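Local atomic coordinates of lipase aflb (Neosartorya fumigata, PDB entry 6IDY), a protein that probably hydrolyses ester bonds of triacylglycerols and related lipids as a fungal lipase of the alpha/beta-hydrolase fold. Residues A[61-66]-A[406-411]; A[71-74]-A[78-81]; A[82-87]-A[358-363]; A[173-178]-A[412-417]. All coordinates share one frame; numbering follows the deposited sequence.

Contact 1 of 4, residues A[61-66]-A[406-411]; sequences KSVQEA and DDLLGT
Ala66 and Val63, one turn apart on the first part of helix 63-73, pack against Leu408 and Leu409 of helix 405-412, and the meeting is wholly apolar. The Ala66 methyl sits where the two leucines converge: CB lies 3.8 Å from Leu409 CD2 and 4.0 Å from Leu408 CD2. Leu408 extends straight toward the partner helix, with CG anti to the backbone N (chi1 -165°). Its other methyl, CD1, slants past the side of Val63, 3.9 Å from CG1. Leu405 lies against both Val63 and Ala66, while Phe67 and Ile70 continue the cover of Leu408. The contact thus joins a helix that precedes the central sheet of the alpha/beta-hydrolase fold to one that follows its last strand.

Polar groups act within each helix. Ser62 is the N-cap of helix 63-73, its OG taking a weak bond from Glu65 N at 3.3 Å; Glu65 folds back so that OE1 accepts from Lys61 N at 2.9 Å. On the partner helix, Asp407 O is gripped from opposite faces of its carbonyl plane by Thr411 OG1, at 2.7 Å, and by Thr411 N. Salt bridges tie Asp406 to Arg55 and Asp407 to Lys183.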
loop_
_atom_site.group_PDB
_atom_site.type_symbol
_atom_site.label_atom_id
_atom_site.label_comp_id
_atom_site.label_asym_id
_atom_site.label_seq_id
_atom_site.Cartn_x
_atom_site.Cartn_y
_atom_site.Cartn_z
ATOM N N LYS A 61 -12.633 11.701 -20.348
ATOM C CA LYS A 61 -13.204 10.942 -21.464
ATOM C C LYS A 61 -12.252 9.822 -21.878
ATOM O O LYS A 61 -12.672 8.845 -22.504
ATOM C CB LYS A 61 -13.469 11.864 -22.664
ATOM C CG LYS A 61 -14.658 12.790 -22.474
ATOM C CD LYS A 61 -14.823 13.741 -23.649
ATOM C CE LYS A 61 -15.943 14.732 -23.437
ATOM N NZ LYS A 61 -15.624 15.704 -22.355
ATOM N N SER A 62 -10.967 9.982 -21.539
ATOM C CA SER A 62 -9.906 9.047 -21.870
ATOM C C SER A 62 -8.841 9.014 -20.765
ATOM O O SER A 62 -8.887 9.816 -19.828
ATOM C CB SER A 62 -9.260 9.460 -23.187
ATOM O OG SER A 62 -8.553 10.670 -22.993
ATOM N N VAL A 63 -7.868 8.101 -20.913
ATOM C CA VAL A 63 -6.742 7.905 -20.006
ATOM C C VAL A 63 -5.829 9.145 -20.037
ATOM O O VAL A 63 -5.378 9.590 -18.982
ATOM C CB VAL A 63 -5.993 6.587 -20.349
ATOM C CG1 VAL A 63 -4.716 6.433 -19.525
ATOM C CG2 VAL A 63 -6.906 5.377 -20.157
ATOM N N GLN A 64 -5.595 9.717 -21.237
ATOM C CA GLN A 64 -4.785 10.926 -21.417
ATOM C C GLN A 64 -5.405 12.124 -20.690
ATOM O O GLN A 64 -4.669 12.896 -20.080
ATOM C CB GLN A 64 -4.545 11.228 -22.909
ATOM C CG GLN A 64 -3.589 12.398 -23.200
ATOM C CD GLN A 64 -2.212 12.229 -22.598
ATOM O OE1 GLN A 64 -1.877 12.832 -21.572
ATOM N NE2 GLN A 64 -1.382 11.404 -23.222
ATOM N N GLU A 65 -6.748 12.252 -20.714
ATOM C CA GLU A 65 -7.455 13.324 -20.007
ATOM C C GLU A 65 -7.259 13.210 -18.494
ATOM O O GLU A 65 -7.097 14.230 -17.829
ATOM C CB GLU A 65 -8.946 13.340 -20.351
ATOM C CG GLU A 65 -9.237 13.973 -21.699
ATOM C CD GLU A 65 -10.594 14.633 -21.831
ATOM O OE1 GLU A 65 -11.532 14.239 -21.101
ATOM O OE2 GLU A 65 -10.721 15.546 -22.677
ATOM N N ALA A 66 -7.247 11.972 -17.962
ATOM C CA ALA A 66 -7.029 11.697 -16.545
ATOM C C ALA A 66 -5.628 12.143 -16.134
ATOM O O ALA A 66 -5.488 12.805 -15.103
ATOM C CB ALA A 66 -7.213 10.217 -16.260
ATOM N N ASP A 406 -11.113 3.597 -15.404
ATOM C CA ASP A 406 -11.763 3.455 -14.088
ATOM C C ASP A 406 -10.813 2.973 -13.001
ATOM O O ASP A 406 -10.960 3.358 -11.840
ATOM C CB ASP A 406 -13.004 2.550 -14.178
ATOM C CG ASP A 406 -14.179 3.143 -14.951
ATOM O OD1 ASP A 406 -14.065 4.300 -15.420
ATOM O OD2 ASP A 406 -15.212 2.451 -15.083
ATOM N N ASP A 407 -9.824 2.153 -13.389
ATOM C CA ASP A 407 -8.778 1.639 -12.501
ATOM C C ASP A 407 -7.837 2.775 -12.080
ATOM O O ASP A 407 -7.536 2.890 -10.897
ATOM C CB ASP A 407 -8.018 0.496 -13.182
ATOM C CG ASP A 407 -8.894 -0.705 -13.488
ATOM O OD1 ASP A 407 -9.542 -1.218 -12.554
ATOM O OD2 ASP A 407 -8.917 -1.140 -14.657
ATOM N N LEU A 408 -7.436 3.647 -13.038
ATOM C CA LEU A 408 -6.606 4.831 -12.797
ATOM C C LEU A 408 -7.369 5.776 -11.844
ATOM O O LEU A 408 -6.821 6.183 -10.818
ATOM C CB LEU A 408 -6.315 5.554 -14.142
ATOM C CG LEU A 408 -5.184 6.614 -14.209
ATOM C CD1 LEU A 408 -4.899 6.977 -15.631
ATOM C CD2 LEU A 408 -5.539 7.902 -13.472
ATOM N N LEU A 409 -8.632 6.112 -12.190
ATOM C CA LEU A 409 -9.479 7.022 -11.404
ATOM C C LEU A 409 -9.780 6.509 -10.005
ATOM O O LEU A 409 -9.659 7.263 -9.043
ATOM C CB LEU A 409 -10.776 7.391 -12.146
ATOM C CG LEU A 409 -10.645 7.890 -13.600
ATOM C CD1 LEU A 409 -12.013 8.115 -14.231
ATOM C CD2 LEU A 409 -9.788 9.146 -13.698
ATOM N N GLY A 410 -10.144 5.233 -9.908
ATOM C CA GLY A 410 -10.450 4.572 -8.647
ATOM C C GLY A 410 -9.270 4.522 -7.699
ATOM O O GLY A 410 -9.438 4.761 -6.500
ATOM N N THR A 411 -8.064 4.229 -8.231
ATOM C CA THR A 411 -6.810 4.201 -7.455
ATOM C C THR A 411 -6.519 5.597 -6.879
ATOM O O THR A 411 -6.109 5.715 -5.732
ATOM C CB THR A 411 -5.658 3.656 -8.308
ATOM O OG1 THR A 411 -5.985 2.332 -8.735
ATOM C CG2 THR A 411 -4.317 3.644 -7.570
#

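Contact 2 of 4, residues A[71-74]-A[78-81]; sequences QSIF and TPDF
Pro79 sets its CD methylene over the centre of the Phe74 ring face, the two side chains crossing at about a right angle, and this is the close-packed part of the contact. CD stands 3.6 Å from the ring centroid and 6° off the ring normal, a nearly ideal CH-pi arrangement in which the slightly positive C-H groups beside the proline nitrogen meet the pi cloud. The next carbon of the same proline works in another direction: CG touches Ile73 CG2 at 3.9 Å. One small ring therefore rests on both Ile73 and Phe74. On the opposite face of the Phe74 ring lies Val358, which leaves the aromatic ring held between an aliphatic group on each side. Met84 of helix 81-90 touches Ile73, Phe74 and Pro79 as well.

The outer part is looser. Thr78, exposed to solvent, runs alongside Phe74 in the same direction and approaches its ring obliquely, with OG1 3.5 Å from Phe74 CE2. Neither this approach nor any other pair across the two segments is a hydrogen bond, so the contact between them rests on van der Waals packing and the CH-pi interaction.

Asp80 then acts as the N-cap of the next helix, its OD1 accepting from Lys83 N. A helix, a short loop packed back on Ile73 and Phe74 and a capped second helix make up a helix-loop-helix connection, here linking helices 63-73 and 81-90.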
loop_
_atom_site.group_PDB
_atom_site.type_symbol
_atom_site.label_atom_id
_atom_site.label_comp_id
_atom_site.label_asym_id
_atom_site.label_seq_id
_atom_site.Cartn_x
_atom_site.Cartn_y
_atom_site.Cartn_z
ATOM N N GLN A 71 -1.411 16.040 -14.038
ATOM C CA GLN A 71 -0.334 16.975 -14.393
ATOM C C GLN A 71 -0.687 18.438 -14.070
ATOM O O GLN A 71 0.204 19.229 -13.758
ATOM C CB GLN A 71 0.103 16.785 -15.854
ATOM C CG GLN A 71 0.831 15.446 -16.029
ATOM C CD GLN A 71 1.588 15.314 -17.318
ATOM O OE1 GLN A 71 2.791 15.586 -17.381
ATOM N NE2 GLN A 71 0.906 14.866 -18.364
ATOM N N SER A 72 -1.995 18.768 -14.074
ATOM C CA SER A 72 -2.517 20.082 -13.704
ATOM C C SER A 72 -2.315 20.304 -12.190
ATOM O O SER A 72 -2.018 21.423 -11.768
ATOM C CB SER A 72 -3.998 20.183 -14.059
ATOM O OG SER A 72 -4.551 21.411 -13.612
ATOM N N ILE A 73 -2.468 19.230 -11.382
ATOM C CA ILE A 73 -2.269 19.263 -9.926
ATOM C C ILE A 73 -0.770 19.482 -9.637
ATOM O O ILE A 73 -0.424 20.207 -8.705
ATOM C CB ILE A 73 -2.821 17.971 -9.235
ATOM C CG1 ILE A 73 -4.342 17.804 -9.473
ATOM C CG2 ILE A 73 -2.484 17.935 -7.730
ATOM C CD1 ILE A 73 -4.919 16.403 -9.112
ATOM N N PHE A 74 0.097 18.878 -10.466
ATOM C CA PHE A 74 1.559 18.933 -10.349
ATOM C C PHE A 74 2.197 20.162 -11.013
ATOM O O PHE A 74 3.426 20.278 -10.999
ATOM C CB PHE A 74 2.175 17.638 -10.912
ATOM C CG PHE A 74 2.202 16.469 -9.951
ATOM C CD1 PHE A 74 1.028 15.803 -9.602
ATOM C CD2 PHE A 74 3.402 16.007 -9.428
ATOM C CE1 PHE A 74 1.054 14.724 -8.712
ATOM C CE2 PHE A 74 3.429 14.911 -8.554
ATOM C CZ PHE A 74 2.254 14.283 -8.198
ATOM N N THR A 78 5.364 18.991 -7.087
ATOM C CA THR A 78 4.781 17.814 -6.454
ATOM C C THR A 78 4.035 18.276 -5.184
ATOM O O THR A 78 4.651 18.887 -4.309
ATOM C CB THR A 78 5.850 16.747 -6.203
ATOM O OG1 THR A 78 6.433 16.390 -7.456
ATOM C CG2 THR A 78 5.287 15.506 -5.539
ATOM N N PRO A 79 2.698 18.062 -5.098
ATOM C CA PRO A 79 1.964 18.504 -3.897
ATOM C C PRO A 79 2.229 17.585 -2.698
ATOM O O PRO A 79 2.956 16.596 -2.829
ATOM C CB PRO A 79 0.504 18.386 -4.343
ATOM C CG PRO A 79 0.515 17.198 -5.284
ATOM C CD PRO A 79 1.812 17.338 -6.039
ATOM N N ASP A 80 1.636 17.897 -1.536
ATOM C CA ASP A 80 1.719 16.999 -0.387
ATOM C C ASP A 80 0.400 16.208 -0.357
ATOM O O ASP A 80 -0.416 16.379 -1.271
ATOM C CB ASP A 80 2.010 17.755 0.924
ATOM C CG ASP A 80 1.004 18.804 1.374
ATOM O OD1 ASP A 80 -0.039 18.967 0.699
ATOM O OD2 ASP A 80 1.253 19.452 2.410
ATOM N N PHE A 81 0.185 15.350 0.655
ATOM C CA PHE A 81 -1.022 14.534 0.766
ATOM C C PHE A 81 -2.316 15.355 0.757
ATOM O O PHE A 81 -3.219 15.037 -0.022
ATOM C CB PHE A 81 -0.970 13.605 1.998
ATOM C CG PHE A 81 -2.279 12.912 2.333
ATOM C CD1 PHE A 81 -2.807 11.939 1.488
ATOM C CD2 PHE A 81 -2.964 13.211 3.505
ATOM C CE1 PHE A 81 -4.002 11.288 1.806
ATOM C CE2 PHE A 81 -4.157 12.557 3.824
ATOM C CZ PHE A 81 -4.670 11.605 2.971
#

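Contact 3 of 4, residues A[82-87]-A[358-363]; sequences LKMTRE and VYTHEG
The loop of the probable catalytic histidine, His361, is backed by helix 81-90, whose Met84 touches Thr360 and Glu362. The Met84 methyl does all the touching. CG leaves anti to the backbone N (chi1 -171°), and a bend at the next bond (chi2 70°) turns the thioether so that CE meets Thr360 CG2 at 3.8 Å. The two side chains cross at about a right angle. From the far direction Glu362 comes to meet the same methyl, with OE2 4.0 Å from CE, a van der Waals approach and no more.

Behind the methyl contact, the polar side of Thr360 shapes the loop. Its OG1 accepts from Gly363 N at 2.8 Å, a bent bond of 134° that forms an ST motif around His361 and Glu362. The same hydroxyl is hydrogen-bonded to Glu412, whose OE1 lies unusually close to Glu362 OE2; two buried carboxylates so near each other probably share a proton. Leu415 also packs on both Met84 and Glu362.

His361 NE2 pairs with Ser233 OG and ND1 with Asp318 OD2, while Glu319 meets its backbone N. That geometry is consistent with the Ser-His-Asp catalytic triad of an alpha/beta hydrolase, with Met84 in the layer behind its histidine loop.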
loop_
_atom_site.group_PDB
_atom_site.type_symbol
_atom_site.label_atom_id
_atom_site.label_comp_id
_atom_site.label_asym_id
_atom_site.label_seq_id
_atom_site.Cartn_x
_atom_site.Cartn_y
_atom_site.Cartn_z
ATOM N N LEU A 82 -2.399 16.395 1.616
ATOM C CA LEU A 82 -3.583 17.239 1.738
ATOM C C LEU A 82 -3.909 18.004 0.443
ATOM O O LEU A 82 -5.077 18.039 0.047
ATOM C CB LEU A 82 -3.497 18.192 2.957
ATOM C CG LEU A 82 -3.411 17.543 4.357
ATOM C CD1 LEU A 82 -3.188 18.603 5.432
ATOM C CD2 LEU A 82 -4.667 16.736 4.690
ATOM N N LYS A 83 -2.881 18.569 -0.235
ATOM C CA LYS A 83 -3.088 19.288 -1.495
ATOM C C LYS A 83 -3.552 18.335 -2.581
ATOM O O LYS A 83 -4.523 18.640 -3.269
ATOM C CB LYS A 83 -1.842 20.074 -1.942
ATOM C CG LYS A 83 -2.106 20.939 -3.179
ATOM C CD LYS A 83 -0.893 21.743 -3.610
ATOM C CE LYS A 83 -1.171 22.484 -4.897
ATOM N NZ LYS A 83 0.011 23.253 -5.367
ATOM N N MET A 84 -2.889 17.171 -2.709
ATOM C CA MET A 84 -3.254 16.144 -3.686
ATOM C C MET A 84 -4.731 15.735 -3.510
ATOM O O MET A 84 -5.483 15.779 -4.477
ATOM C CB MET A 84 -2.319 14.924 -3.577
ATOM C CG MET A 84 -2.497 13.915 -4.696
ATOM S SD MET A 84 -1.923 14.510 -6.294
ATOM C CE MET A 84 -2.836 13.476 -7.392
ATOM N N THR A 85 -5.141 15.405 -2.271
ATOM C CA THR A 85 -6.508 14.969 -1.928
ATOM C C THR A 85 -7.555 16.032 -2.262
ATOM O O THR A 85 -8.595 15.693 -2.825
ATOM C CB THR A 85 -6.590 14.484 -0.469
ATOM O OG1 THR A 85 -5.512 13.583 -0.227
ATOM C CG2 THR A 85 -7.903 13.771 -0.163
ATOM N N ARG A 86 -7.266 17.306 -1.947
ATOM C CA ARG A 86 -8.164 18.428 -2.236
ATOM C C ARG A 86 -8.312 18.652 -3.753
ATOM O O ARG A 86 -9.430 18.810 -4.235
ATOM C CB ARG A 86 -7.653 19.710 -1.547
ATOM C CG ARG A 86 -8.578 20.920 -1.709
ATOM C CD ARG A 86 -7.798 22.220 -1.820
ATOM N NE ARG A 86 -7.709 22.923 -0.538
ATOM C CZ ARG A 86 -6.662 22.874 0.280
ATOM N NH1 ARG A 86 -5.594 22.149 -0.038
ATOM N NH2 ARG A 86 -6.675 23.545 1.424
ATOM N N GLU A 87 -7.190 18.673 -4.489
ATOM C CA GLU A 87 -7.157 18.942 -5.932
ATOM C C GLU A 87 -7.759 17.831 -6.795
ATOM O O GLU A 87 -8.250 18.130 -7.883
ATOM C CB GLU A 87 -5.738 19.295 -6.402
ATOM C CG GLU A 87 -5.220 20.628 -5.883
ATOM C CD GLU A 87 -6.106 21.833 -6.142
ATOM O OE1 GLU A 87 -6.541 22.020 -7.301
ATOM O OE2 GLU A 87 -6.367 22.588 -5.178
ATOM N N VAL A 358 4.334 11.248 -14.692
ATOM C CA VAL A 358 3.817 11.652 -13.382
ATOM C C VAL A 358 2.982 10.531 -12.749
ATOM O O VAL A 358 1.773 10.431 -12.980
ATOM C CB VAL A 358 3.081 13.031 -13.428
ATOM C CG1 VAL A 358 2.600 13.457 -12.041
ATOM C CG2 VAL A 358 3.981 14.113 -14.025
ATOM N N TYR A 359 3.654 9.675 -11.965
ATOM C CA TYR A 359 3.021 8.591 -11.230
ATOM C C TYR A 359 3.159 8.873 -9.766
ATOM O O TYR A 359 4.263 8.911 -9.227
ATOM C CB TYR A 359 3.571 7.205 -11.614
ATOM C CG TYR A 359 3.160 6.813 -13.012
ATOM C CD1 TYR A 359 3.911 7.210 -14.116
ATOM C CD2 TYR A 359 1.980 6.107 -13.243
ATOM C CE1 TYR A 359 3.513 6.897 -15.412
ATOM C CE2 TYR A 359 1.578 5.775 -14.539
ATOM C CZ TYR A 359 2.358 6.163 -15.617
ATOM O OH TYR A 359 1.987 5.864 -16.897
ATOM N N THR A 360 2.022 9.108 -9.126
ATOM C CA THR A 360 1.924 9.437 -7.705
ATOM C C THR A 360 2.272 8.208 -6.837
ATOM O O THR A 360 2.559 7.129 -7.365
ATOM C CB THR A 360 0.502 9.916 -7.423
ATOM O OG1 THR A 360 -0.394 8.897 -7.863
ATOM C CG2 THR A 360 0.161 11.235 -8.120
ATOM N N HIS A 361 2.236 8.380 -5.510
ATOM C CA HIS A 361 2.476 7.324 -4.526
ATOM C C HIS A 361 1.517 6.163 -4.825
ATOM O O HIS A 361 1.957 5.019 -4.941
ATOM C CB HIS A 361 2.222 7.900 -3.128
ATOM C CG HIS A 361 2.484 6.957 -1.999
ATOM N ND1 HIS A 361 3.768 6.559 -1.669
ATOM C CD2 HIS A 361 1.620 6.425 -1.109
ATOM C CE1 HIS A 361 3.639 5.775 -0.613
ATOM N NE2 HIS A 361 2.367 5.676 -0.235
ATOM N N GLU A 362 0.218 6.484 -5.007
ATOM C CA GLU A 362 -0.861 5.555 -5.374
ATOM C C GLU A 362 -0.770 5.159 -6.850
ATOM O O GLU A 362 -1.056 4.016 -7.182
ATOM C CB GLU A 362 -2.264 6.117 -5.013
ATOM C CG GLU A 362 -2.691 7.427 -5.690
ATOM C CD GLU A 362 -2.065 8.728 -5.208
ATOM O OE1 GLU A 362 -1.279 8.693 -4.236
ATOM O OE2 GLU A 362 -2.349 9.786 -5.813
ATOM N N GLY A 363 -0.323 6.089 -7.698
ATOM C CA GLY A 363 -0.172 5.909 -9.142
ATOM C C GLY A 363 0.730 4.782 -9.594
ATOM O O GLY A 363 0.522 4.232 -10.675
#

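Contact 4 of 4, residues A[173-178]-A[412-417]; sequences AGTTYY and EGLLLI
Thr175 and Leu414 come together through their first torsions. In Thr175, CG2 is anti to the backbone N (OG1 at chi1 -61°), which places the methyl against Leu414 and Ile417; in Leu414, CG is anti to the carbonyl carbon (chi1 -63°), which brings its two methyls up to Thr175 and Thr176. The two side chains slide past one another in opposite directions, with Thr175 CG2 3.7 Å from Leu414 CD2. That threonine methyl is shared, since Ile417 CD1 arrives obliquely, also at 3.7 Å.

Leu414 also straddles the backbone of Thr176: CD1 and CD2 each lie 3.7 Å from Thr176 CA. The Thr176 side chain crosses Leu414 at about a right angle, its CG2 4.0 Å from Leu414 CD1.

Thr176 touches Trp232, at the end of the strand just before Ser233, so the contact backs the central sheet of the hydrolase fold. Leu102 of helix 96-103 closes over Thr175 and Ile417.

Both threonine hydroxyls find their partners elsewhere, OG1 of Thr175 with Asn111 and OG1 of Thr176 with Pro172 O, which implies that this interface rests on van der Waals packing of methyl groups against methyls and backbone, with no polar link between the two segments.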
loop_
_atom_site.group_PDB
_atom_site.type_symbol
_atom_site.label_atom_id
_atom_site.label_comp_id
_atom_site.label_asym_id
_atom_site.label_seq_id
_atom_site.Cartn_x
_atom_site.Cartn_y
_atom_site.Cartn_z
ATOM N N ALA A 173 -7.289 -2.734 2.181
ATOM C CA ALA A 173 -6.789 -3.564 1.086
ATOM C C ALA A 173 -7.806 -3.812 -0.005
ATOM O O ALA A 173 -7.485 -3.635 -1.181
ATOM C CB ALA A 173 -6.284 -4.889 1.629
ATOM N N GLY A 174 -9.013 -4.217 0.395
ATOM C CA GLY A 174 -10.106 -4.549 -0.507
ATOM C C GLY A 174 -10.369 -3.500 -1.557
ATOM O O GLY A 174 -10.316 -3.802 -2.752
ATOM N N THR A 175 -10.611 -2.250 -1.119
ATOM C CA THR A 175 -10.860 -1.139 -2.035
ATOM C C THR A 175 -9.596 -0.779 -2.818
ATOM O O THR A 175 -9.688 -0.603 -4.035
ATOM C CB THR A 175 -11.515 0.058 -1.327
ATOM O OG1 THR A 175 -12.774 -0.368 -0.805
ATOM C CG2 THR A 175 -11.768 1.216 -2.274
ATOM N N THR A 176 -8.433 -0.690 -2.134
ATOM C CA THR A 176 -7.131 -0.378 -2.734
ATOM C C THR A 176 -6.826 -1.225 -3.967
ATOM O O THR A 176 -6.550 -0.684 -5.043
ATOM C CB THR A 176 -6.010 -0.538 -1.699
ATOM O OG1 THR A 176 -6.222 0.412 -0.668
ATOM C CG2 THR A 176 -4.589 -0.377 -2.299
ATOM N N TYR A 177 -6.898 -2.544 -3.803
ATOM C CA TYR A 177 -6.531 -3.487 -4.848
ATOM C C TYR A 177 -7.633 -3.795 -5.852
ATOM O O TYR A 177 -7.331 -4.321 -6.916
ATOM C CB TYR A 177 -5.969 -4.751 -4.212
ATOM C CG TYR A 177 -4.611 -4.476 -3.604
ATOM C CD1 TYR A 177 -3.515 -4.169 -4.407
ATOM C CD2 TYR A 177 -4.432 -4.465 -2.223
ATOM C CE1 TYR A 177 -2.270 -3.880 -3.855
ATOM C CE2 TYR A 177 -3.184 -4.189 -1.658
ATOM C CZ TYR A 177 -2.104 -3.914 -2.483
ATOM O OH TYR A 177 -0.861 -3.684 -1.957
ATOM N N TYR A 178 -8.881 -3.404 -5.562
ATOM C CA TYR A 178 -10.015 -3.574 -6.469
ATOM C C TYR A 178 -9.702 -2.890 -7.818
ATOM O O TYR A 178 -9.999 -3.449 -8.873
ATOM C CB TYR A 178 -11.287 -2.976 -5.825
ATOM C CG TYR A 178 -12.529 -3.027 -6.687
ATOM C CD1 TYR A 178 -13.387 -4.120 -6.642
ATOM C CD2 TYR A 178 -12.874 -1.958 -7.510
ATOM C CE1 TYR A 178 -14.543 -4.166 -7.424
ATOM C CE2 TYR A 178 -14.026 -1.991 -8.298
ATOM C CZ TYR A 178 -14.853 -3.102 -8.257
ATOM O OH TYR A 178 -15.993 -3.135 -9.022
ATOM N N GLU A 412 -6.748 6.645 -7.671
ATOM C CA GLU A 412 -6.565 8.030 -7.240
ATOM C C GLU A 412 -7.580 8.416 -6.157
ATOM O O GLU A 412 -7.220 9.100 -5.197
ATOM C CB GLU A 412 -6.640 8.994 -8.449
ATOM C CG GLU A 412 -5.356 9.023 -9.273
ATOM C CD GLU A 412 -4.080 9.284 -8.490
ATOM O OE1 GLU A 412 -4.135 10.055 -7.509
ATOM O OE2 GLU A 412 -3.023 8.724 -8.856
ATOM N N GLY A 413 -8.812 7.918 -6.301
ATOM C CA GLY A 413 -9.906 8.137 -5.360
ATOM C C GLY A 413 -9.664 7.594 -3.961
ATOM O O GLY A 413 -10.364 7.993 -3.029
ATOM N N LEU A 414 -8.663 6.693 -3.794
ATOM C CA LEU A 414 -8.270 6.094 -2.510
ATOM C C LEU A 414 -7.823 7.127 -1.477
ATOM O O LEU A 414 -7.948 6.884 -0.274
ATOM C CB LEU A 414 -7.138 5.072 -2.696
ATOM C CG LEU A 414 -7.422 3.844 -3.546
ATOM C CD1 LEU A 414 -6.139 3.037 -3.748
ATOM C CD2 LEU A 414 -8.553 3.001 -2.957
ATOM N N LEU A 415 -7.278 8.263 -1.950
ATOM C CA LEU A 415 -6.817 9.364 -1.108
ATOM C C LEU A 415 -7.952 9.939 -0.284
ATOM O O LEU A 415 -7.715 10.415 0.826
ATOM C CB LEU A 415 -6.174 10.468 -1.959
ATOM C CG LEU A 415 -4.854 10.108 -2.643
ATOM C CD1 LEU A 415 -4.449 11.189 -3.591
ATOM C CD2 LEU A 415 -3.745 9.843 -1.636
ATOM N N LEU A 416 -9.188 9.865 -0.817
ATOM C CA LEU A 416 -10.395 10.344 -0.141
ATOM C C LEU A 416 -10.722 9.454 1.054
ATOM O O LEU A 416 -11.105 9.955 2.108
ATOM C CB LEU A 416 -11.576 10.424 -1.119
ATOM C CG LEU A 416 -11.347 11.239 -2.405
ATOM C CD1 LEU A 416 -12.487 11.023 -3.385
ATOM C CD2 LEU A 416 -11.186 12.739 -2.108
ATOM N N ILE A 417 -10.522 8.140 0.907
ATOM C CA ILE A 417 -10.720 7.179 1.995
ATOM C C ILE A 417 -9.603 7.378 3.033
ATOM O O ILE A 417 -9.887 7.459 4.235
ATOM C CB ILE A 417 -10.790 5.721 1.465
ATOM C CG1 ILE A 417 -12.072 5.507 0.640
ATOM C CG2 ILE A 417 -10.699 4.714 2.621
ATOM C CD1 ILE A 417 -12.082 4.224 -0.178
#

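How the contacts relate
From the N terminus, contact 1 opens first, at 61-66, and closes only at 406-411, a loop that takes in the whole central sheet. Nested within it, contact 2 closes a short turn between helices 63-73 and 81-90. Contact 3 then opens on helix 81-90 and closes at the loop of 358-363, also inside contact 1. Contact 4 starts at helix 173-178 and ends at 412-417, directly after the far segment of contact 1, so it crosses contacts 1 and 3. Contacts 2 and 3, their centres about 6 Å apart, pack directly on each other. Together the four tie the N-terminal helices to the C-terminal ones, the loop of the probable catalytic histidine and the sheet.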